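Glucose-6-phosphate 1-dehydrogenase (Kluyveromyces lactis, PDB 7E6I) catalyses the NADP-dependent oxidation of glucose 6-phosphate to 6-phosphogluconolactone, the rate-limiting first step of the oxidative pentose-phosphate pathway. Local coordinates at residues T361-V369 against A377-K385. Residues are numbered along the deposited sequence; the frame is centred on the assembly and turned at random.
Sequences TDIPNNELV and AIYLKCNAK
Val369 and Tyr379 form a hydrogen-bonded antiparallel pair, Tyr379 N to Val369 O (2.8 Å) and back, while Val369 CG1 lies at the edge of the tyrosine ring, near its plane. Before Glu367, where strand 367-373 has not yet begun, side-chain amides bond to backbone instead and carry the pairing on along strand 377-385. Asn366, with CG anti to its carbonyl carbon (chi1 -60°), sends ND2 nearly straight onto a lone pair of Lys381 O at 3.0 Å, the acceptor lying in the amide plane. Asn383 reaches the other way: ND2 meets Pro364 O at 3.1 Å and lies against Ile363 CG2, while OD1 faces Pro364 CD and bonds to Asn393. A leucine in place of Asn383 would probably cost Pro364 O its bond from the amide, though Arg354 would still reach it, and take from Asn393 ND2 the acceptor it uses here. On the face shared with Glu367, the Lys381 chain, with CG anti to its backbone N, runs to a water shared with Asn365 O and Glu367 OE1; Glu367 OE2 is held by Arg349 and Tyr480. On the opposite face, Leu368 CD1 packs on Ile378 CG2 at 3.6 Å. Strand 345-352 flanks 367-373, and strand 393-401, outermost in this chain, which with Tyr379 to Lys381 probably contributes to the second NADP site, flanks 377-385.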
ATOM      1  N   THR A 361      20.912  20.292 -26.995  1.00 37.31           N
ATOM      2  CA  THR A 361      19.513  20.459 -26.647  1.00 40.42           C
ATOM      3  C   THR A 361      18.561  19.982 -27.736  1.00 41.19           C
ATOM      4  O   THR A 361      17.363  19.853 -27.474  1.00 41.87           O
ATOM      5  CB  THR A 361      19.208  21.930 -26.314  1.00 44.26           C
ATOM      6  OG1 THR A 361      19.435  22.745 -27.464  1.00 45.86           O
ATOM      7  CG2 THR A 361      20.097  22.422 -25.173  1.00 41.43           C
ATOM      8  N   ASP A 362      19.062  19.703 -28.936  1.00 41.05           N
ATOM      9  CA  ASP A 362      18.294  19.117 -30.023  1.00 39.23           C
ATOM     10  C   ASP A 362      18.079  17.636 -29.758  1.00 41.37           C
ATOM     11  O   ASP A 362      18.274  16.805 -30.651  1.00 43.91           O
ATOM     12  CB  ASP A 362      19.049  19.316 -31.340  1.00 43.46           C
ATOM     13  CG  ASP A 362      20.452  18.715 -31.301  1.00 43.86           C
ATOM     14  OD1 ASP A 362      21.071  18.756 -30.213  1.00 41.12           O
ATOM     15  OD2 ASP A 362      20.935  18.211 -32.344  1.00 45.60           O
ATOM     16  N   ILE A 363      17.657  17.301 -28.542  1.00 39.98           N
ATOM     17  CA  ILE A 363      17.850  15.976 -27.963  1.00 34.77           C
ATOM     18  C   ILE A 363      16.682  15.723 -27.021  1.00 31.74           C
ATOM     19  O   ILE A 363      16.221  16.655 -26.358  1.00 34.11           O
ATOM     20  CB  ILE A 363      19.219  15.917 -27.258  1.00 40.70           C
ATOM     21  CG1 ILE A 363      20.175  15.025 -28.022  1.00 39.36           C
ATOM     22  CG2 ILE A 363      19.150  15.569 -25.778  1.00 38.77           C
ATOM     23  CD1 ILE A 363      20.940  15.800 -29.080  1.00 45.96           C
ATOM     24  N   PRO A 364      16.159  14.510 -26.930  1.00 31.62           N
ATOM     25  CA  PRO A 364      14.974  14.291 -26.087  1.00 32.14           C
ATOM     26  C   PRO A 364      15.278  14.381 -24.592  1.00 31.60           C
ATOM     27  O   PRO A 364      16.406  14.178 -24.139  1.00 28.40           O
ATOM     28  CB  PRO A 364      14.498  12.887 -26.474  1.00 27.86           C
ATOM     29  CG  PRO A 364      15.576  12.284 -27.278  1.00 29.48           C
ATOM     30  CD  PRO A 364      16.619  13.300 -27.628  1.00 31.19           C
ATOM     31  N   ASN A 365      14.237  14.725 -23.836  1.00 30.80           N
ATOM     32  CA  ASN A 365      14.314  14.779 -22.383  1.00 29.23           C
ATOM     33  C   ASN A 365      14.735  13.436 -21.807  1.00 26.89           C
ATOM     34  O   ASN A 365      14.254  12.382 -22.234  1.00 27.41           O
ATOM     35  CB  ASN A 365      12.960  15.171 -21.787  1.00 27.78           C
ATOM     36  CG  ASN A 365      12.391  16.440 -22.399  1.00 31.74           C
ATOM     37  OD1 ASN A 365      12.076  16.488 -23.590  1.00 33.96           O
ATOM     38  ND2 ASN A 365      12.249  17.472 -21.585  1.00 32.16           N
ATOM     39  N   ASN A 366      15.637  13.482 -20.828  1.00 22.48           N
ATOM     40  CA  ASN A 366      15.841  12.329 -19.973  1.00 23.34           C
ATOM     41  C   ASN A 366      14.571  12.000 -19.213  1.00 23.14           C
ATOM     42  O   ASN A 366      13.743  12.864 -18.920  1.00 21.71           O
ATOM     43  CB  ASN A 366      16.960  12.573 -18.976  1.00 23.53           C
ATOM     44  CG  ASN A 366      18.246  12.844 -19.653  1.00 25.23           C
ATOM     45  OD1 ASN A 366      18.748  13.965 -19.633  1.00 27.69           O
ATOM     46  ND2 ASN A 366      18.783  11.827 -20.307  1.00 25.86           N
ATOM     47  N   GLU A 367      14.458  10.733 -18.855  1.00 24.98           N
ATOM     48  CA  GLU A 367      13.238  10.192 -18.303  1.00 23.83           C
ATOM     49  C   GLU A 367      13.633   9.029 -17.418  1.00 22.56           C
ATOM     50  O   GLU A 367      14.567   8.293 -17.737  1.00 24.08           O
ATOM     51  CB  GLU A 367      12.302   9.753 -19.429  1.00 22.69           C
ATOM     52  CG  GLU A 367      10.845   9.886 -19.118  1.00 28.04           C
ATOM     53  CD  GLU A 367       9.974   9.927 -20.381  1.00 32.36           C
ATOM     54  OE1 GLU A 367      10.164  10.813 -21.267  1.00 32.52           O
ATOM     55  OE2 GLU A 367       9.090   9.059 -20.475  1.00 33.68           O
ATOM     56  N   LEU A 368      12.943   8.888 -16.294  1.00 23.29           N
ATOM     57  CA  LEU A 368      13.184   7.804 -15.359  1.00 23.23           C
ATOM     58  C   LEU A 368      11.862   7.109 -15.109  1.00 23.26           C
ATOM     59  O   LEU A 368      10.882   7.767 -14.745  1.00 23.35           O
ATOM     60  CB  LEU A 368      13.769   8.319 -14.037  1.00 23.62           C
ATOM     61  CG  LEU A 368      13.809   7.306 -12.882  1.00 25.66           C
ATOM     62  CD1 LEU A 368      14.768   6.190 -13.215  1.00 25.01           C
ATOM     63  CD2 LEU A 368      14.189   7.984 -11.546  1.00 23.52           C
ATOM     64  N   VAL A 369      11.838   5.791 -15.299  1.00 22.53           N
ATOM     65  CA  VAL A 369      10.669   4.964 -15.040  1.00 22.01           C
ATOM     66  C   VAL A 369      11.037   3.921 -13.995  1.00 25.46           C
ATOM     67  O   VAL A 369      12.041   3.216 -14.140  1.00 27.99           O
ATOM     68  CB  VAL A 369      10.152   4.291 -16.322  1.00 28.87           C
ATOM     69  CG1 VAL A 369       9.073   3.267 -15.981  1.00 27.04           C
ATOM     70  CG2 VAL A 369       9.620   5.338 -17.304  1.00 23.00           C
ATOM     71  N   ALA A 377      11.615  -3.065 -11.964  1.00 36.48           N
ATOM     72  CA  ALA A 377      12.697  -2.612 -12.825  1.00 39.21           C
ATOM     73  C   ALA A 377      12.834  -1.100 -12.729  1.00 37.95           C
ATOM     74  O   ALA A 377      11.917  -0.397 -12.291  1.00 32.71           O
ATOM     75  CB  ALA A 377      12.465  -3.026 -14.280  1.00 41.29           C
ATOM     76  N   ILE A 378      13.998  -0.613 -13.154  1.00 38.31           N
ATOM     77  CA  ILE A 378      14.247   0.811 -13.325  1.00 34.74           C
ATOM     78  C   ILE A 378      14.793   1.030 -14.728  1.00 34.11           C
ATOM     79  O   ILE A 378      15.688   0.302 -15.164  1.00 38.22           O
ATOM     80  CB  ILE A 378      15.220   1.339 -12.259  1.00 34.73           C
ATOM     81  CG1 ILE A 378      14.558   1.267 -10.885  1.00 36.19           C
ATOM     82  CG2 ILE A 378      15.644   2.757 -12.580  1.00 31.43           C
ATOM     83  CD1 ILE A 378      15.542   1.242  -9.747  1.00 45.60           C
ATOM     84  N   TYR A 379      14.240   2.009 -15.444  1.00 29.06           N
ATOM     85  CA  TYR A 379      14.680   2.338 -16.795  1.00 31.07           C
ATOM     86  C   TYR A 379      15.037   3.814 -16.868  1.00 30.14           C
ATOM     87  O   TYR A 379      14.327   4.658 -16.312  1.00 28.09           O
ATOM     88  CB  TYR A 379      13.600   2.040 -17.846  1.00 34.11           C
ATOM     89  CG  TYR A 379      13.018   0.660 -17.752  1.00 38.56           C
ATOM     90  CD1 TYR A 379      13.717  -0.433 -18.243  1.00 44.17           C
ATOM     91  CD2 TYR A 379      11.783   0.440 -17.156  1.00 35.53           C
ATOM     92  CE1 TYR A 379      13.199  -1.714 -18.158  1.00 46.30           C
ATOM     93  CE2 TYR A 379      11.266  -0.834 -17.051  1.00 38.02           C
ATOM     94  CZ  TYR A 379      11.977  -1.908 -17.560  1.00 45.59           C
ATOM     95  OH  TYR A 379      11.486  -3.192 -17.480  1.00 46.27           O
ATOM     96  N   LEU A 380      16.130   4.123 -17.558  1.00 27.85           N
ATOM     97  CA  LEU A 380      16.568   5.500 -17.756  1.00 27.91           C
ATOM     98  C   LEU A 380      16.705   5.753 -19.246  1.00 31.25           C
ATOM     99  O   LEU A 380      17.450   5.048 -19.936  1.00 31.25           O
ATOM    100  CB  LEU A 380      17.896   5.777 -17.055  1.00 29.41           C
ATOM    101  CG  LEU A 380      17.954   5.684 -15.526  1.00 31.24           C
ATOM    102  CD1 LEU A 380      18.151   4.255 -15.131  1.00 33.81           C
ATOM    103  CD2 LEU A 380      19.090   6.533 -14.946  1.00 31.09           C
ATOM    104  N   LYS A 381      15.982   6.746 -19.738  1.00 27.50           N
ATOM    105  CA  LYS A 381      16.162   7.204 -21.099  1.00 26.30           C
ATOM    106  C   LYS A 381      17.364   8.143 -21.119  1.00 28.62           C
ATOM    107  O   LYS A 381      17.369   9.165 -20.419  1.00 25.03           O
ATOM    108  CB  LYS A 381      14.891   7.895 -21.575  1.00 23.43           C
ATOM    109  CG  LYS A 381      14.876   8.201 -23.050  1.00 24.93           C
ATOM    110  CD  LYS A 381      13.477   8.399 -23.524  1.00 25.94           C
ATOM    111  CE  LYS A 381      13.447   9.117 -24.828  1.00 29.24           C
ATOM    112  NZ  LYS A 381      12.213   9.916 -24.896  1.00 34.66           N
ATOM    113  N   CYS A 382      18.391   7.786 -21.886  1.00 28.20           N
ATOM    114  CA  CYS A 382      19.643   8.532 -21.889  1.00 29.73           C
ATOM    115  C   CYS A 382      20.018   8.914 -23.313  1.00 31.22           C
ATOM    116  O   CYS A 382      19.420   8.456 -24.293  1.00 31.54           O
ATOM    117  CB  CYS A 382      20.787   7.739 -21.254  1.00 27.18           C
ATOM    118  SG  CYS A 382      20.507   7.291 -19.522  1.00 33.47           S
ATOM    119  N   ASN A 383      21.039   9.753 -23.406  1.00 27.72           N
ATOM    120  CA  ASN A 383      21.523  10.285 -24.663  1.00 29.57           C
ATOM    121  C   ASN A 383      23.002   9.991 -24.785  1.00 28.94           C
ATOM    122  O   ASN A 383      23.729   9.963 -23.790  1.00 27.96           O
ATOM    123  CB  ASN A 383      21.274  11.785 -24.747  1.00 29.78           C
ATOM    124  CG  ASN A 383      19.819  12.100 -24.936  1.00 29.30           C
ATOM    125  OD1 ASN A 383      19.188  11.569 -25.852  1.00 29.95           O
ATOM    126  ND2 ASN A 383      19.260  12.929 -24.056  1.00 25.99           N
ATOM    127  N   ALA A 384      23.442   9.765 -26.011  1.00 31.45           N
ATOM    128  CA  ALA A 384      24.838   9.421 -26.219  1.00 32.90           C
ATOM    129  C   ALA A 384      25.169   9.655 -27.675  1.00 34.76           C
ATOM    130  O   ALA A 384      24.301   9.553 -28.549  1.00 35.71           O
ATOM    131  CB  ALA A 384      25.138   7.969 -25.823  1.00 33.85           C
ATOM    132  N   LYS A 385      26.426   9.992 -27.918  1.00 33.46           N
ATOM    133  CA  LYS A 385      26.915  10.103 -29.278  1.00 37.43           C
ATOM    134  C   LYS A 385      26.844   8.754 -29.990  1.00 38.13           C
ATOM    135  O   LYS A 385      27.166   7.708 -29.422  1.00 39.27           O
ATOM    136  CB  LYS A 385      28.345  10.629 -29.271  1.00 36.09           C
ATOM    137  CG  LYS A 385      28.776  11.229 -30.595  1.00 38.60           C
ATOM    138  CD  LYS A 385      30.286  11.348 -30.681  1.00 38.50           C
ATOM    139  CE  LYS A 385      30.911  10.013 -31.096  1.00 43.54           C
ATOM    140  NZ  LYS A 385      31.144   9.972 -32.555  1.00 40.47           N
TER
HETATM  141  O   HOH W   1      11.797  12.132 -23.791  1.00 50.83           O